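Local coordinates for Myo-inositol-1-phosphate synthase-related protein (Thermotoga maritima MSB8, PDB 3CIN) that binds nicotinamide-adenine-dinucleotide in a Rossmann-type domain and is related to the myo-inositol-1-phosphate synthases, at residues Glu167-Thr170 with Ala171-Tyr175. Sequence-based numbering, arbitrary orientation.
Sequences ERLT and ATQVY. With NAD (nicotinamide-adenine-dinucleotide), chain F.
OE1 of Gln-173 is gripped by the backbone N of Thr-170, at 2.9 Å with an N-H...O angle of 157°, and approached by a water that also lies within hydrogen-bonding distance of Arg-168 O. The amide nitrogen lies somewhat off the carbonyl plane of the glutamine, tilted by 23°. Gln-173 reaches back because CG stands anti to its own carbonyl carbon (chi1 -68°) and the chain runs extended beyond it, while NE2 binds Val-149 O and so helps fix the rotation of the amide. In return, Thr-170 OG1 accepts a weak bond from Gln-173 N at 3.4 Å; this hydroxyl and that of Thr-172 both bind the carboxylate of Glu-146. The first helical turn closes with Val-174 N donating to Thr-170 O at 3.1 Å. Beside it, Leu-169 CB meets Val-174 CG2 at 4.1 Å, the two side chains crossing at about a right angle. The next residue, Tyr-175, donates through OH to adenine N1A of NAD at 2.6 Å, with N1A at the ring's edge. The reciprocal Thr-170 and Gln-173 bonds form a capping box at the N-terminus of helix 171-186, which brings Ala-171 and Tyr-175 to the adenine end of the NAD pocket.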
loop_
_atom_site.group_PDB
_atom_site.type_symbol
_atom_site.label_atom_id
_atom_site.label_comp_id
_atom_site.label_asym_id
_atom_site.label_seq_id
_atom_site.Cartn_x
_atom_site.Cartn_y
_atom_site.Cartn_z
ATOM N N GLU A 167 -27.076 26.185 -24.870
ATOM C CA GLU A 167 -25.831 26.483 -24.162
ATOM C C GLU A 167 -25.984 26.359 -22.652
ATOM O O GLU A 167 -24.990 26.133 -21.943
ATOM C CB GLU A 167 -25.332 27.903 -24.485
ATOM N N ARG A 168 -27.215 26.495 -22.150
ATOM C CA ARG A 168 -27.469 26.437 -20.680
ATOM C C ARG A 168 -27.649 25.015 -20.114
ATOM O O ARG A 168 -27.387 24.767 -18.948
ATOM C CB ARG A 168 -28.739 27.252 -20.383
ATOM C CG ARG A 168 -29.176 27.300 -18.922
ATOM C CD ARG A 168 -28.149 27.926 -18.020
ATOM N NE ARG A 168 -28.454 27.863 -16.589
ATOM C CZ ARG A 168 -28.221 26.818 -15.804
ATOM N NH1 ARG A 168 -27.705 25.687 -16.289
ATOM N NH2 ARG A 168 -28.508 26.898 -14.518
ATOM N N LEU A 169 -28.144 24.103 -20.942
ATOM C CA LEU A 169 -28.628 22.813 -20.501
ATOM C C LEU A 169 -27.648 21.687 -20.795
ATOM O O LEU A 169 -26.848 21.784 -21.730
ATOM C CB LEU A 169 -29.923 22.513 -21.213
ATOM C CG LEU A 169 -31.148 23.239 -20.646
ATOM C CD1 LEU A 169 -32.239 23.326 -21.694
ATOM C CD2 LEU A 169 -31.651 22.531 -19.392
ATOM N N THR A 170 -27.703 20.642 -19.992
ATOM C CA THR A 170 -27.041 19.394 -20.335
ATOM C C THR A 170 -28.082 18.345 -20.740
ATOM O O THR A 170 -29.283 18.466 -20.475
ATOM C CB THR A 170 -26.238 18.837 -19.168
ATOM O OG1 THR A 170 -27.123 18.378 -18.140
ATOM C CG2 THR A 170 -25.239 19.906 -18.669
ATOM N N ALA A 171 -27.596 17.257 -21.319
ATOM C CA ALA A 171 -28.500 16.191 -21.772
ATOM C C ALA A 171 -29.295 15.605 -20.618
ATOM O O ALA A 171 -30.488 15.381 -20.741
ATOM C CB ALA A 171 -27.724 15.087 -22.505
ATOM N N THR A 172 -28.645 15.286 -19.518
ATOM C CA THR A 172 -29.321 14.720 -18.346
ATOM C C THR A 172 -30.417 15.657 -17.854
ATOM O O THR A 172 -31.514 15.186 -17.472
ATOM C CB THR A 172 -28.306 14.468 -17.202
ATOM O OG1 THR A 172 -27.342 13.484 -17.629
ATOM C CG2 THR A 172 -29.015 14.057 -15.926
ATOM N N GLN A 173 -30.184 16.986 -17.899
ATOM C CA GLN A 173 -31.231 17.932 -17.489
ATOM C C GLN A 173 -32.440 17.841 -18.425
ATOM O O GLN A 173 -33.555 17.868 -17.996
ATOM C CB GLN A 173 -30.678 19.327 -17.407
ATOM C CG GLN A 173 -29.667 19.468 -16.268
ATOM C CD GLN A 173 -28.959 20.840 -16.277
ATOM O OE1 GLN A 173 -28.653 21.384 -17.347
ATOM N NE2 GLN A 173 -28.657 21.385 -15.080
ATOM N N VAL A 174 -32.195 17.730 -19.726
ATOM C CA VAL A 174 -33.267 17.603 -20.703
ATOM C C VAL A 174 -33.971 16.260 -20.533
ATOM O O VAL A 174 -35.243 16.191 -20.560
ATOM C CB VAL A 174 -32.714 17.758 -22.125
ATOM C CG1 VAL A 174 -33.837 17.496 -23.165
ATOM C CG2 VAL A 174 -32.115 19.181 -22.339
ATOM N N TYR A 175 -33.207 15.188 -20.351
ATOM C CA TYR A 175 -33.828 13.868 -20.130
ATOM C C TYR A 175 -34.710 13.765 -18.865
ATOM O O TYR A 175 -35.796 13.179 -18.935
ATOM C CB TYR A 175 -32.798 12.777 -20.105
ATOM C CG TYR A 175 -32.102 12.461 -21.389
ATOM C CD1 TYR A 175 -32.790 12.281 -22.594
ATOM C CD2 TYR A 175 -30.717 12.261 -21.411
ATOM C CE1 TYR A 175 -32.132 11.910 -23.738
ATOM C CE2 TYR A 175 -30.063 11.882 -22.566
ATOM C CZ TYR A 175 -30.778 11.723 -23.742
ATOM O OH TYR A 175 -30.103 11.403 -24.914
HETATM P PA NAD F . -19.191 5.400 -21.097
HETATM O O1A NAD F . -18.634 4.023 -21.341
HETATM O O2A NAD F . -18.474 6.442 -21.899
HETATM O O5B NAD F . -20.675 5.350 -21.604
HETATM C C5B NAD F . -21.428 6.549 -21.770
HETATM C C4B NAD F . -22.407 6.310 -22.907
HETATM O O4B NAD F . -23.329 7.387 -22.952
HETATM C C3B NAD F . -21.774 6.211 -24.290
HETATM O O3B NAD F . -22.330 5.139 -25.033
HETATM C C2B NAD F . -22.125 7.543 -24.939
HETATM O O2B NAD F . -22.056 7.494 -26.338
HETATM C C1B NAD F . -23.491 7.786 -24.336
HETATM N N9A NAD F . -23.947 9.178 -24.349
HETATM C C8A NAD F . -23.135 10.279 -24.093
HETATM N N7A NAD F . -23.964 11.377 -24.060
HETATM C C5A NAD F . -25.245 10.949 -24.310
HETATM C C6A NAD F . -26.450 11.634 -24.486
HETATM N N6A NAD F . -26.562 12.991 -24.326
HETATM N N1A NAD F . -27.583 10.873 -24.691
HETATM C C2A NAD F . -27.496 9.496 -24.799
HETATM N N3A NAD F . -26.301 8.812 -24.709
HETATM C C4A NAD F . -25.205 9.562 -24.473
HETATM O O3 NAD F . -19.192 5.745 -19.560
HETATM P PN NAD F . -19.511 4.741 -18.386
HETATM O O1N NAD F . -18.214 4.308 -17.789
HETATM O O2N NAD F . -20.578 3.779 -18.788
HETATM O O5D NAD F . -20.122 5.738 -17.304
HETATM C C5D NAD F . -21.425 6.249 -17.467
HETATM C C4D NAD F . -21.711 7.367 -16.470
HETATM O O4D NAD F . -21.756 6.812 -15.184
HETATM C C3D NAD F . -20.707 8.508 -16.442
HETATM O O3D NAD F . -21.398 9.764 -16.216
HETATM C C2D NAD F . -19.908 8.181 -15.191
HETATM O O2D NAD F . -19.354 9.353 -14.585
HETATM C C1D NAD F . -21.004 7.618 -14.315
HETATM N N1N NAD F . -20.492 6.805 -13.214
HETATM C C2N NAD F . -19.768 5.713 -13.474
HETATM C C3N NAD F . -19.349 4.977 -12.334
HETATM C C7N NAD F . -18.780 3.653 -12.573
HETATM O O7N NAD F . -18.602 3.304 -13.882
HETATM N N7N NAD F . -18.473 2.856 -11.537
HETATM C C4N NAD F . -19.646 5.366 -11.043
HETATM C C5N NAD F . -20.377 6.496 -10.814
HETATM C C6N NAD F . -20.815 7.203 -11.943
HETATM O O HOH W 1 -26.318 22.890 -17.030
#